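Local coordinates for protein activated BY transcription factor SSRB (Salmonella enterica, PDB 2WNW) that is a glycosyl hydrolase family 30 protein, known as SrfJ, built from a TIM barrel and a beta-sandwich domain, at residues Tyr208-Thr214 against Trp248-Ala252; Asn195-Ala199 against Ile237-Asp241; Cys30-Val36 against Arg418-Gly424; Asp402-Val408 against Ser438-Gln444. All blocks are in the same frame, centred on the assembly; numbering follows the deposited sequence.

Contact 1: Tyr208-Thr214 against Trp248-Ala252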
loop_
_atom_site.group_PDB
_atom_site.type_symbol
_atom_site.label_atom_id
_atom_site.label_comp_id
_atom_site.label_asym_id
_atom_site.label_seq_id
_atom_site.Cartn_x
_atom_site.Cartn_y
_atom_site.Cartn_z
ATOM N N TYR A 208 -31.247 -1.922 -1.167
ATOM C CA TYR A 208 -31.348 -1.140 -2.397
ATOM C C TYR A 208 -30.323 -1.719 -3.358
ATOM O O TYR A 208 -29.209 -2.050 -2.947
ATOM C CB TYR A 208 -30.953 0.323 -2.188
ATOM C CG TYR A 208 -31.899 1.200 -1.409
ATOM C CD1 TYR A 208 -32.746 2.098 -2.062
ATOM C CD2 TYR A 208 -31.877 1.208 -0.015
ATOM C CE1 TYR A 208 -33.536 2.998 -1.339
ATOM C CE2 TYR A 208 -32.659 2.094 0.712
ATOM C CZ TYR A 208 -33.482 2.988 0.045
ATOM O OH TYR A 208 -34.221 3.890 0.777
ATOM N N SER A 209 -30.686 -1.844 -4.628
ATOM C CA SER A 209 -29.733 -2.314 -5.625
ATOM C C SER A 209 -28.962 -1.030 -5.923
ATOM O O SER A 209 -29.397 0.047 -5.518
ATOM C CB SER A 209 -30.454 -2.775 -6.889
ATOM O OG SER A 209 -31.147 -1.687 -7.478
ATOM N N VAL A 210 -27.833 -1.119 -6.617
ATOM C CA VAL A 210 -27.071 0.096 -6.915
ATOM C C VAL A 210 -27.902 1.055 -7.778
ATOM O O VAL A 210 -27.816 2.277 -7.625
ATOM C CB VAL A 210 -25.720 -0.239 -7.613
ATOM C CG1 VAL A 210 -25.962 -0.903 -8.947
ATOM C CG2 VAL A 210 -24.896 1.029 -7.780
ATOM N N GLU A 211 -28.719 0.499 -8.669
ATOM C CA GLU A 211 -29.579 1.318 -9.525
ATOM C C GLU A 211 -30.597 2.081 -8.667
ATOM O O GLU A 211 -30.855 3.264 -8.894
ATOM C CB GLU A 211 -30.344 0.440 -10.525
ATOM C CG GLU A 211 -29.506 -0.242 -11.606
ATOM C CD GLU A 211 -28.674 -1.407 -11.087
ATOM O OE1 GLU A 211 -29.068 -2.036 -10.079
ATOM O OE2 GLU A 211 -27.633 -1.704 -11.709
ATOM N N GLU A 212 -31.175 1.391 -7.687
ATOM C CA GLU A 212 -32.171 1.989 -6.799
ATOM C C GLU A 212 -31.587 3.041 -5.871
ATOM O O GLU A 212 -32.176 4.107 -5.673
ATOM C CB GLU A 212 -32.852 0.896 -5.974
ATOM C CG GLU A 212 -33.793 0.030 -6.790
ATOM C CD GLU A 212 -34.119 -1.283 -6.114
ATOM O OE1 GLU A 212 -34.976 -2.025 -6.645
ATOM O OE2 GLU A 212 -33.516 -1.579 -5.059
ATOM N N GLU A 213 -30.430 2.739 -5.294
ATOM C CA GLU A 213 -29.784 3.672 -4.383
ATOM C C GLU A 213 -29.422 4.969 -5.099
ATOM O O GLU A 213 -29.715 6.062 -4.607
ATOM C CB GLU A 213 -28.517 3.046 -3.789
ATOM C CG GLU A 213 -27.776 3.962 -2.822
ATOM C CD GLU A 213 -26.322 3.556 -2.644
ATOM O OE1 GLU A 213 -25.686 3.205 -3.662
ATOM O OE2 GLU A 213 -25.816 3.600 -1.502
ATOM N N THR A 214 -28.787 4.855 -6.262
ATOM C CA THR A 214 -28.390 6.043 -7.000
ATOM C C THR A 214 -29.598 6.812 -7.529
ATOM O O THR A 214 -29.581 8.037 -7.571
ATOM C CB THR A 214 -27.427 5.701 -8.169
ATOM O OG1 THR A 214 -28.027 4.723 -9.027
ATOM C CG2 THR A 214 -26.107 5.154 -7.625
ATOM N N TRP A 248 -19.168 -1.693 -6.686
ATOM C CA TRP A 248 -20.296 -0.778 -6.549
ATOM C C TRP A 248 -20.040 0.554 -7.241
ATOM O O TRP A 248 -20.893 1.059 -7.975
ATOM C CB TRP A 248 -20.574 -0.540 -5.068
ATOM C CG TRP A 248 -21.913 0.048 -4.771
ATOM C CD1 TRP A 248 -22.202 1.361 -4.527
ATOM C CD2 TRP A 248 -23.133 -0.673 -4.586
ATOM N NE1 TRP A 248 -23.526 1.498 -4.183
ATOM C CE2 TRP A 248 -24.121 0.265 -4.213
ATOM C CE3 TRP A 248 -23.488 -2.025 -4.692
ATOM C CZ2 TRP A 248 -25.443 -0.108 -3.945
ATOM C CZ3 TRP A 248 -24.803 -2.396 -4.422
ATOM C CH2 TRP A 248 -25.762 -1.439 -4.053
ATOM N N ALA A 249 -18.863 1.121 -7.001
ATOM C CA ALA A 249 -18.500 2.396 -7.603
ATOM C C ALA A 249 -18.552 2.307 -9.127
ATOM O O ALA A 249 -19.066 3.205 -9.795
ATOM C CB ALA A 249 -17.095 2.811 -7.143
ATOM N N GLU A 250 -18.026 1.213 -9.667
ATOM C CA GLU A 250 -17.994 1.002 -11.113
ATOM C C GLU A 250 -19.399 1.066 -11.712
ATOM O O GLU A 250 -19.630 1.737 -12.717
ATOM C CB GLU A 250 -17.368 -0.360 -11.419
ATOM C CG GLU A 250 -16.972 -0.566 -12.870
ATOM C CD GLU A 250 -16.276 -1.899 -13.081
ATOM O OE1 GLU A 250 -15.638 -2.387 -12.126
ATOM O OE2 GLU A 250 -16.356 -2.451 -14.196
ATOM N N LEU A 251 -20.331 0.354 -11.089
ATOM C CA LEU A 251 -21.711 0.326 -11.551
ATOM C C LEU A 251 -22.401 1.665 -11.355
ATOM O O LEU A 251 -23.126 2.134 -12.228
ATOM C CB LEU A 251 -22.489 -0.763 -10.804
ATOM C CG LEU A 251 -22.399 -2.201 -11.322
ATOM C CD1 LEU A 251 -21.036 -2.472 -11.914
ATOM C CD2 LEU A 251 -22.701 -3.160 -10.189
ATOM N N ALA A 252 -22.167 2.282 -10.203
ATOM C CA ALA A 252 -22.795 3.557 -9.886
ATOM C C ALA A 252 -22.388 4.721 -10.790
ATOM O O ALA A 252 -23.243 5.421 -11.330
ATOM C CB ALA A 252 -22.523 3.914 -8.427
#
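Val210 lies over one face of the Trp248 indole, where two outer helices of the TIM barrel meet. Its CB stands 3.6 Å from the centroid of the six-membered ring of Trp248, 9° off the normal, a CH-pi contact. The two side chains run past each other in opposite directions. Val210 CG1 turns to Leu251, meeting its CB at 3.9 Å. Val210 CG2 reaches Ala252 CB at 3.8 Å. Thr214 CG2 comes to the same methyl, one helical turn further on. The axes of 210-214 and 248-252 approach to 10.1 Å.

With CG anti to the backbone N (chi1 -163°), the Trp248 indole extends toward 208-214. At its edge, Tyr208 O lies near the ring plane. Ser209 is the N-cap of the first helix: its OG accepts from Glu212 N, and Glu212 OE2 accepts from Ser209 N, a capping box.

Glu213 comes to the pyrrole edge of the indole, with its carboxylate turned 78° from the ring. Glu213 OE2 accepts a hydrogen bond from Trp238 N. Trp248 NE1 donates to Glu213 OE1 at 2.8 Å, on the syn side of the carboxylate.

Contact 2: Asn195-Ala199 against Ile237-Asp241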
loop_
_atom_site.group_PDB
_atom_site.type_symbol
_atom_site.label_atom_id
_atom_site.label_comp_id
_atom_site.label_asym_id
_atom_site.label_seq_id
_atom_site.Cartn_x
_atom_site.Cartn_y
_atom_site.Cartn_z
ATOM N N ASN A 195 -27.724 3.016 5.061
ATOM C CA ASN A 195 -26.645 2.330 5.751
ATOM C C ASN A 195 -26.648 0.879 5.258
ATOM O O ASN A 195 -27.690 0.215 5.287
ATOM C CB ASN A 195 -26.893 2.355 7.265
ATOM C CG ASN A 195 -25.865 1.548 8.044
ATOM O OD1 ASN A 195 -24.686 1.901 8.094
ATOM N ND2 ASN A 195 -26.310 0.453 8.648
ATOM N N GLU A 196 -25.500 0.407 4.776
ATOM C CA GLU A 196 -25.362 -0.978 4.312
ATOM C C GLU A 196 -26.546 -1.459 3.466
ATOM O O GLU A 196 -27.243 -2.409 3.839
ATOM C CB GLU A 196 -25.197 -1.899 5.526
ATOM C CG GLU A 196 -24.030 -1.533 6.432
ATOM C CD GLU A 196 -23.825 -2.532 7.558
ATOM O OE1 GLU A 196 -23.825 -3.749 7.284
ATOM O OE2 GLU A 196 -23.649 -2.105 8.714
ATOM N N PRO A 197 -26.759 -0.836 2.295
ATOM C CA PRO A 197 -27.848 -1.155 1.365
ATOM C C PRO A 197 -27.931 -2.575 0.815
ATOM O O PRO A 197 -28.915 -2.925 0.168
ATOM C CB PRO A 197 -27.665 -0.123 0.257
ATOM C CG PRO A 197 -26.174 0.102 0.248
ATOM C CD PRO A 197 -25.864 0.185 1.720
ATOM N N VAL A 198 -26.915 -3.393 1.055
ATOM C CA VAL A 198 -26.946 -4.762 0.554
ATOM C C VAL A 198 -26.994 -5.775 1.690
ATOM O O VAL A 198 -26.904 -6.979 1.456
ATOM C CB VAL A 198 -25.706 -5.076 -0.326
ATOM C CG1 VAL A 198 -25.652 -4.123 -1.510
ATOM C CG2 VAL A 198 -24.433 -4.974 0.505
ATOM N N ALA A 199 -27.157 -5.294 2.919
ATOM C CA ALA A 199 -27.166 -6.199 4.059
ATOM C C ALA A 199 -28.438 -6.258 4.894
ATOM O O ALA A 199 -28.931 -5.244 5.391
ATOM C CB ALA A 199 -25.982 -5.885 4.970
ATOM N N ILE A 237 -22.798 7.254 -1.289
ATOM C CA ILE A 237 -23.453 5.980 -1.547
ATOM C C ILE A 237 -22.572 4.855 -0.989
ATOM O O ILE A 237 -21.483 5.117 -0.470
ATOM C CB ILE A 237 -23.715 5.753 -3.058
ATOM C CG1 ILE A 237 -22.412 5.857 -3.850
ATOM C CG2 ILE A 237 -24.737 6.776 -3.565
ATOM C CD1 ILE A 237 -22.574 5.503 -5.321
ATOM N N TRP A 238 -23.056 3.620 -1.114
ATOM C CA TRP A 238 -22.407 2.402 -0.617
ATOM C C TRP A 238 -22.596 2.327 0.896
ATOM O O TRP A 238 -23.468 1.607 1.369
ATOM C CB TRP A 238 -20.909 2.343 -0.968
ATOM C CG TRP A 238 -20.241 1.034 -0.553
ATOM C CD1 TRP A 238 -19.085 0.896 0.164
ATOM C CD2 TRP A 238 -20.694 -0.305 -0.836
ATOM N NE1 TRP A 238 -18.792 -0.436 0.346
ATOM C CE2 TRP A 238 -19.758 -1.192 -0.257
ATOM C CE3 TRP A 238 -21.796 -0.837 -1.522
ATOM C CZ2 TRP A 238 -19.893 -2.584 -0.344
ATOM C CZ3 TRP A 238 -21.930 -2.219 -1.608
ATOM C CH2 TRP A 238 -20.978 -3.079 -1.020
ATOM N N ASP A 239 -21.788 3.071 1.648
ATOM C CA ASP A 239 -21.897 3.097 3.109
ATOM C C ASP A 239 -21.882 1.664 3.645
ATOM O O ASP A 239 -22.718 1.279 4.468
ATOM C CB ASP A 239 -23.202 3.802 3.515
ATOM C CG ASP A 239 -23.126 4.460 4.888
ATOM O OD1 ASP A 239 -22.082 4.353 5.560
ATOM O OD2 ASP A 239 -24.123 5.093 5.296
ATOM N N HIS A 240 -20.926 0.876 3.165
ATOM C CA HIS A 240 -20.800 -0.516 3.569
ATOM C C HIS A 240 -19.314 -0.883 3.606
ATOM O O HIS A 240 -18.451 -0.012 3.461
ATOM C CB HIS A 240 -21.585 -1.397 2.589
ATOM C CG HIS A 240 -21.837 -2.791 3.080
ATOM N ND1 HIS A 240 -22.195 -3.074 4.382
ATOM C CD2 HIS A 240 -21.828 -3.980 2.430
ATOM C CE1 HIS A 240 -22.397 -4.371 4.513
ATOM N NE2 HIS A 240 -22.181 -4.945 3.342
ATOM N N ASP A 241 -19.006 -2.161 3.787
ATOM C CA ASP A 241 -17.612 -2.591 3.893
ATOM C C ASP A 241 -16.734 -2.396 2.656
ATOM O O ASP A 241 -17.218 -2.329 1.535
ATOM C CB ASP A 241 -17.580 -4.041 4.366
ATOM C CG ASP A 241 -18.450 -4.252 5.588
ATOM O OD1 ASP A 241 -18.311 -3.466 6.550
ATOM O OD2 ASP A 241 -19.272 -5.192 5.591
#
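Glu196 crosses His240 at about a right angle and touches the imidazole from CB to OE1. Glu196 CB begins the contact, 3.4 Å from His240 ND1. Glu196 CG comes nearer to His240 ND1, at 3.2 Å, and also approaches Asp239 O. It gets there because CG lies anti to the carbonyl carbon (chi1 -56°) and the chain runs on extended. At the tip, Glu196 OE1 is 3.2 Å from His240 CE1, with the carboxylate and ring planes 25° apart. Glu196 OE2 is hydrogen-bonded to a glycerol.

The contact joins the loop after strand 190-192 to the C-terminal end of strand 234-239, the next strand of the TIM barrel. Glu196 N donates to Asp239 O at 2.9 Å. The 196-199 residues form a type I turn, which carries Val198 and Ala199 to the imidazole. Val198 CG2 lies 3.4 Å from His240 CD2, and Ala199 CB is 3.9 Å from His240 CE1.

Asp239 is held from beyond the two segments: Arg87 and Ser192 bind OD2, while His268 and Ser293 bind OD1. Trp238 is packed under His240 CB, which sits over its ring centre. Trp238 NE1 donates to Asp241 O at 2.7 Å, within 4° of the ring plane.

Contact 3: Cys30-Val36 against Arg418-Gly424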
loop_
_atom_site.group_PDB
_atom_site.type_symbol
_atom_site.label_atom_id
_atom_site.label_comp_id
_atom_site.label_asym_id
_atom_site.label_seq_id
_atom_site.Cartn_x
_atom_site.Cartn_y
_atom_site.Cartn_z
ATOM N N CYS A 30 21.303 5.579 4.923
ATOM C CA CYS A 30 19.899 5.616 4.518
ATOM C C CYS A 30 19.053 4.464 5.053
ATOM O O CYS A 30 17.996 4.161 4.498
ATOM C CB CYS A 30 19.792 5.638 2.990
ATOM S SG CYS A 30 20.421 7.149 2.220
ATOM N N SER A 31 19.499 3.826 6.129
ATOM C CA SER A 31 18.747 2.708 6.691
ATOM C C SER A 31 17.741 3.155 7.751
ATOM O O SER A 31 17.870 4.241 8.325
ATOM C CB SER A 31 19.705 1.687 7.306
ATOM O OG SER A 31 20.317 2.212 8.469
ATOM N N GLU A 32 16.744 2.306 7.994
ATOM C CA GLU A 32 15.697 2.550 8.989
ATOM C C GLU A 32 14.976 3.878 8.837
ATOM O O GLU A 32 14.613 4.518 9.828
ATOM C CB GLU A 32 16.280 2.446 10.402
ATOM C CG GLU A 32 16.702 1.038 10.778
ATOM C CD GLU A 32 17.229 0.932 12.198
ATOM O OE1 GLU A 32 17.459 -0.206 12.651
ATOM O OE2 GLU A 32 17.417 1.975 12.860
ATOM N N LEU A 33 14.732 4.272 7.596
ATOM C CA LEU A 33 14.075 5.538 7.323
ATOM C C LEU A 33 12.572 5.518 7.115
ATOM O O LEU A 33 12.007 4.556 6.608
ATOM C CB LEU A 33 14.663 6.173 6.063
ATOM C CG LEU A 33 16.140 6.552 5.984
ATOM C CD1 LEU A 33 16.419 7.123 4.597
ATOM C CD2 LEU A 33 16.468 7.576 7.061
ATOM N N ILE A 34 11.942 6.608 7.533
ATOM C CA ILE A 34 10.535 6.839 7.256
ATOM C C ILE A 34 10.718 8.185 6.576
ATOM O O ILE A 34 10.944 9.203 7.233
ATOM C CB ILE A 34 9.652 6.984 8.508
ATOM C CG1 ILE A 34 9.384 5.599 9.106
ATOM C CG2 ILE A 34 8.325 7.652 8.119
ATOM C CD1 ILE A 34 8.406 5.589 10.272
ATOM N N SER A 35 10.693 8.167 5.251
ATOM C CA SER A 35 10.890 9.375 4.466
ATOM C C SER A 35 9.598 10.150 4.291
ATOM O O SER A 35 8.556 9.572 3.986
ATOM C CB SER A 35 11.450 9.015 3.090
ATOM O OG SER A 35 12.634 8.247 3.208
ATOM N N VAL A 36 9.671 11.461 4.490
ATOM C CA VAL A 36 8.504 12.312 4.324
ATOM C C VAL A 36 8.812 13.389 3.293
ATOM O O VAL A 36 9.889 13.991 3.308
ATOM C CB VAL A 36 8.074 12.972 5.662
ATOM C CG1 VAL A 36 7.687 11.897 6.663
ATOM C CG2 VAL A 36 9.198 13.836 6.220
ATOM N N ARG A 418 13.018 1.018 15.886
ATOM C CA ARG A 418 13.587 2.338 15.646
ATOM C C ARG A 418 13.354 2.801 14.222
ATOM O O ARG A 418 13.206 1.994 13.306
ATOM C CB ARG A 418 15.093 2.328 15.887
ATOM C CG ARG A 418 15.519 2.106 17.316
ATOM C CD ARG A 418 17.028 2.027 17.361
ATOM N NE ARG A 418 17.508 0.910 16.553
ATOM C CZ ARG A 418 18.539 0.972 15.715
ATOM N NH1 ARG A 418 19.211 2.106 15.564
ATOM N NH2 ARG A 418 18.896 -0.106 15.028
ATOM N N CYS A 419 13.338 4.113 14.043
ATOM C CA CYS A 419 13.167 4.691 12.724
ATOM C C CYS A 419 13.703 6.106 12.752
ATOM O O CYS A 419 13.844 6.710 13.816
ATOM C CB CYS A 419 11.692 4.699 12.314
ATOM S SG CYS A 419 10.626 5.800 13.263
ATOM N N ARG A 420 14.037 6.619 11.580
ATOM C CA ARG A 420 14.523 7.976 11.479
ATOM C C ARG A 420 13.591 8.711 10.538
ATOM O O ARG A 420 13.526 8.389 9.351
ATOM C CB ARG A 420 15.946 8.011 10.920
ATOM C CG ARG A 420 17.027 7.581 11.895
ATOM C CD ARG A 420 18.400 7.902 11.316
ATOM N NE ARG A 420 18.732 7.035 10.195
ATOM C CZ ARG A 420 19.445 7.408 9.136
ATOM N NH1 ARG A 420 19.902 8.649 9.035
ATOM N NH2 ARG A 420 19.712 6.530 8.182
ATOM N N VAL A 421 12.843 9.672 11.065
ATOM C CA VAL A 421 11.949 10.452 10.222
ATOM C C VAL A 421 12.869 11.387 9.451
ATOM O O VAL A 421 13.557 12.222 10.043
ATOM C CB VAL A 421 10.952 11.272 11.056
ATOM C CG1 VAL A 421 10.080 12.121 10.136
ATOM C CG2 VAL A 421 10.087 10.330 11.889
ATOM N N LEU A 422 12.879 11.233 8.133
ATOM C CA LEU A 422 13.745 12.024 7.275
ATOM C C LEU A 422 12.953 12.998 6.411
ATOM O O LEU A 422 12.149 12.590 5.577
ATOM C CB LEU A 422 14.581 11.070 6.408
ATOM C CG LEU A 422 15.762 11.538 5.547
ATOM C CD1 LEU A 422 15.262 12.164 4.270
ATOM C CD2 LEU A 422 16.631 12.503 6.340
ATOM N N ASP A 423 13.183 14.289 6.637
ATOM C CA ASP A 423 12.518 15.355 5.895
ATOM C C ASP A 423 13.591 16.202 5.217
ATOM O O ASP A 423 14.134 17.131 5.821
ATOM C CB ASP A 423 11.700 16.225 6.848
ATOM C CG ASP A 423 11.032 17.398 6.151
ATOM O OD1 ASP A 423 10.447 18.244 6.855
ATOM O OD2 ASP A 423 11.086 17.478 4.904
ATOM N N GLY A 424 13.895 15.880 3.966
ATOM C CA GLY A 424 14.915 16.627 3.251
ATOM C C GLY A 424 16.284 16.348 3.839
ATOM O O GLY A 424 16.711 15.195 3.899
HETATM O O HOH W 1 12.541 13.853 2.424
#
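Two guanidinium groups meet the 30-36 segment in different ways. Over one face of Arg420 lies Leu33 CD2, 3.5 Å above the plane and over its centre. At the edge, Arg420 NH2 donates to Ser31 O at 2.9 Å, on a lone pair in the carbonyl plane. The group is also tied to Glu427 through NH1 and to Asp29 through NH2, so a buried charge has acidic partners on both terminal nitrogens.

Arg418 instead receives Glu32 over a face. Glu32 OE1 is 2.8 Å from Arg418 NH2, but well out of the guanidinium plane. The salt bridge therefore rests on charge, with no N-H aimed at the oxygen. The Glu32 carboxylate and Arg418 guanidinium planes are 72° apart.

Alongside, the backbones form a parallel ladder. Arg420 N donates to Glu32 O, Ile34 N to Arg420 O, Leu422 N to Ile34 O and Val36 N to Leu422 O. Water 1 extends the link, giving a proton to Val36 O and accepting from Gly424 N. Ile34 CD1 meets Cys419 SG at 3.7 Å.

Strand 33-37 lies between 417-423 and the antiparallel strand 382-388 in the beta-sandwich region. Strand 426-432 pairs with 417-423 on its other side. Ile34, Val36 and Val421 pack against Leu407 of strand 405-411, while Leu33 and Ser35 touch His274 of the second subunit.

Contact 4: Asp402-Val408 against Ser438-Gln444. With PO4 (phosphate ion), chain C.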
loop_
_atom_site.group_PDB
_atom_site.type_symbol
_atom_site.label_atom_id
_atom_site.label_comp_id
_atom_site.label_asym_id
_atom_site.label_seq_id
_atom_site.Cartn_x
_atom_site.Cartn_y
_atom_site.Cartn_z
ATOM N N ASP A 402 -2.369 25.411 7.521
ATOM C CA ASP A 402 -1.387 26.431 7.885
ATOM C C ASP A 402 0.061 26.002 7.653
ATOM O O ASP A 402 0.994 26.717 8.017
ATOM C CB ASP A 402 -1.588 26.863 9.343
ATOM C CG ASP A 402 -1.093 25.836 10.340
ATOM O OD1 ASP A 402 -0.851 24.671 9.953
ATOM O OD2 ASP A 402 -0.956 26.201 11.525
ATOM N N GLY A 403 0.242 24.833 7.042
ATOM C CA GLY A 403 1.579 24.351 6.742
ATOM C C GLY A 403 2.222 23.424 7.753
ATOM O O GLY A 403 3.304 22.896 7.504
ATOM N N GLU A 404 1.572 23.216 8.893
ATOM C CA GLU A 404 2.131 22.342 9.917
ATOM C C GLU A 404 2.185 20.893 9.444
ATOM O O GLU A 404 1.188 20.361 8.955
ATOM C CB GLU A 404 1.294 22.410 11.197
ATOM C CG GLU A 404 1.946 21.714 12.391
ATOM C CD GLU A 404 1.037 21.649 13.606
ATOM O OE1 GLU A 404 1.557 21.660 14.741
ATOM O OE2 GLU A 404 -0.196 21.575 13.427
ATOM N N ARG A 405 3.350 20.264 9.583
ATOM C CA ARG A 405 3.513 18.868 9.194
ATOM C C ARG A 405 3.109 17.981 10.373
ATOM O O ARG A 405 3.417 18.286 11.524
ATOM C CB ARG A 405 4.970 18.570 8.806
ATOM C CG ARG A 405 5.430 19.150 7.460
ATOM C CD ARG A 405 5.986 20.572 7.586
ATOM N NE ARG A 405 6.647 21.001 6.357
ATOM C CZ ARG A 405 6.016 21.448 5.278
ATOM N NH1 ARG A 405 4.693 21.541 5.273
ATOM N NH2 ARG A 405 6.707 21.778 4.195
ATOM N N VAL A 406 2.407 16.888 10.084
ATOM C CA VAL A 406 1.963 15.961 11.125
ATOM C C VAL A 406 2.223 14.533 10.655
ATOM O O VAL A 406 1.766 14.142 9.585
ATOM C CB VAL A 406 0.445 16.104 11.400
ATOM C CG1 VAL A 406 0.038 15.188 12.539
ATOM C CG2 VAL A 406 0.099 17.545 11.734
ATOM N N LEU A 407 2.957 13.756 11.447
ATOM C CA LEU A 407 3.250 12.374 11.079
ATOM C C LEU A 407 2.826 11.411 12.180
ATOM O O LEU A 407 3.221 11.567 13.334
ATOM C CB LEU A 407 4.748 12.188 10.806
ATOM C CG LEU A 407 5.138 10.767 10.380
ATOM C CD1 LEU A 407 4.625 10.513 8.974
ATOM C CD2 LEU A 407 6.655 10.588 10.418
ATOM N N VAL A 408 2.021 10.419 11.818
ATOM C CA VAL A 408 1.575 9.416 12.780
ATOM C C VAL A 408 2.351 8.129 12.494
ATOM O O VAL A 408 2.416 7.685 11.349
ATOM C CB VAL A 408 0.061 9.119 12.638
ATOM C CG1 VAL A 408 -0.353 8.054 13.641
ATOM C CG2 VAL A 408 -0.746 10.389 12.859
ATOM N N SER A 438 3.213 7.231 17.902
ATOM C CA SER A 438 3.742 8.565 18.116
ATOM C C SER A 438 3.270 9.500 17.016
ATOM O O SER A 438 3.125 9.099 15.861
ATOM C CB SER A 438 5.272 8.540 18.132
ATOM O OG SER A 438 5.763 7.710 19.170
ATOM N N THR A 439 3.013 10.745 17.390
ATOM C CA THR A 439 2.607 11.754 16.431
ATOM C C THR A 439 3.653 12.858 16.535
ATOM O O THR A 439 3.898 13.395 17.620
ATOM C CB THR A 439 1.215 12.322 16.750
ATOM O OG1 THR A 439 0.254 11.255 16.760
ATOM C CG2 THR A 439 0.807 13.340 15.690
ATOM N N LEU A 440 4.292 13.158 15.410
ATOM C CA LEU A 440 5.324 14.187 15.345
ATOM C C LEU A 440 4.769 15.410 14.629
ATOM O O LEU A 440 4.206 15.298 13.540
ATOM C CB LEU A 440 6.545 13.653 14.586
ATOM C CG LEU A 440 7.725 14.598 14.336
ATOM C CD1 LEU A 440 8.387 14.972 15.656
ATOM C CD2 LEU A 440 8.728 13.911 13.414
ATOM N N LEU A 441 4.933 16.576 15.245
ATOM C CA LEU A 441 4.441 17.825 14.678
ATOM C C LEU A 441 5.606 18.785 14.469
ATOM O O LEU A 441 6.443 18.944 15.357
ATOM C CB LEU A 441 3.440 18.475 15.634
ATOM C CG LEU A 441 2.350 17.596 16.247
ATOM C CD1 LEU A 441 1.595 18.399 17.296
ATOM C CD2 LEU A 441 1.412 17.104 15.163
ATOM N N TRP A 442 5.660 19.424 13.304
ATOM C CA TRP A 442 6.726 20.373 13.025
ATOM C C TRP A 442 6.401 21.271 11.841
ATOM O O TRP A 442 5.441 21.029 11.104
ATOM C CB TRP A 442 8.051 19.633 12.790
ATOM C CG TRP A 442 8.224 19.007 11.433
ATOM C CD1 TRP A 442 8.967 19.496 10.399
ATOM C CD2 TRP A 442 7.695 17.751 10.987
ATOM N NE1 TRP A 442 8.942 18.623 9.339
ATOM C CE2 TRP A 442 8.169 17.542 9.671
ATOM C CE3 TRP A 442 6.868 16.779 11.573
ATOM C CZ2 TRP A 442 7.846 16.399 8.927
ATOM C CZ3 TRP A 442 6.547 15.641 10.834
ATOM C CH2 TRP A 442 7.037 15.463 9.523
ATOM N N ARG A 443 7.199 22.321 11.680
ATOM C CA ARG A 443 7.017 23.272 10.591
ATOM C C ARG A 443 8.339 23.466 9.864
ATOM O O ARG A 443 9.407 23.359 10.467
ATOM C CB ARG A 443 6.531 24.616 11.138
ATOM C CG ARG A 443 5.137 24.581 11.737
ATOM C CD ARG A 443 4.816 25.879 12.463
ATOM N NE ARG A 443 3.483 25.853 13.055
ATOM C CZ ARG A 443 2.353 25.939 12.362
ATOM N NH1 ARG A 443 2.387 26.063 11.042
ATOM N NH2 ARG A 443 1.188 25.888 12.990
ATOM N N GLN A 444 8.269 23.740 8.567
ATOM C CA GLN A 444 9.472 23.963 7.773
ATOM C C GLN A 444 10.207 25.141 8.403
ATOM O O GLN A 444 9.578 26.012 9.001
ATOM C CB GLN A 444 9.089 24.287 6.326
ATOM C CG GLN A 444 8.301 25.577 6.172
ATOM C CD GLN A 444 7.595 25.682 4.833
ATOM O OE1 GLN A 444 6.373 25.531 4.748
ATOM N NE2 GLN A 444 8.359 25.936 3.778
HETATM P P PO4 C . 10.218 20.866 4.539
HETATM O O1 PO4 C . 9.489 20.458 5.768
HETATM O O2 PO4 C . 11.523 21.464 4.918
HETATM O O3 PO4 C . 10.449 19.676 3.677
HETATM O O4 PO4 C . 9.411 21.865 3.791
HETATM O O HOH W 2 5.636 24.367 7.552
#
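Arg405 lays its CB over the centre of the Trp442 six-membered ring, 3.4 Å from the centroid, a CH-pi contact. Beyond CG the chain bends (chi2 88°), turning the guanidinium 75° from the indole plane. Arg405 NE donates to phosphate O1 at 3.0 Å and Arg405 NH2 to phosphate O4 at 2.7 Å. The ion probably comes from the crystallisation liquor. Leu407 CB meets the indole edge 3.9 Å from Trp442 CZ3. On the other face of the sheet, Val406 CG1 packs on Leu441 CD2 at 3.5 Å.

These side chains are set by an antiparallel strand pair of the beta-sandwich domain. Arg405 with Trp442 and Leu407 with Leu440 are hydrogen-bonded pairs, with bonds in both directions. Val406 with Leu441 and Val408 with Thr439 are non-hydrogen-bonded pairs.

At the 402-403 end, Arg443 NH2 forms a salt bridge to Asp402 OD2 at 2.6 Å, with the oxygen in the guanidinium plane. Asp402 OD1 accepts from Glu404 N, an Asx turn, and also pairs with Arg378. Water 2 joins Gly403 O to Gln444 N and OE1. Further out, His372 is hydrogen-bonded to Thr439 OG1, and Phe23 meets the Trp442 ring.

Overall arrangement
Contacts 1 and 2 belong to the TIM barrel, contacts 3 and 4 to the mixed beta sheet beside it. Contacts 1 and 2 touch, with centres 10 Å apart, as do contacts 3 and 4, at 14 Å. The Trp238 and Trp248 rings meet in the first pair. In the second, Trp442 NE1 is hydrogen-bonded to Asp423 OD1. Across the pairs, centres are 34 to 43 Å apart. Along the chain, contacts 1 and 2 interlock, lie inside the loop closed by contact 3, and close before contact 4 opens. Contacts 3 and 4 also cross. Contact 3 brings a strand preceding the barrel beside one following it, so the sheet is built from both ends of the chain.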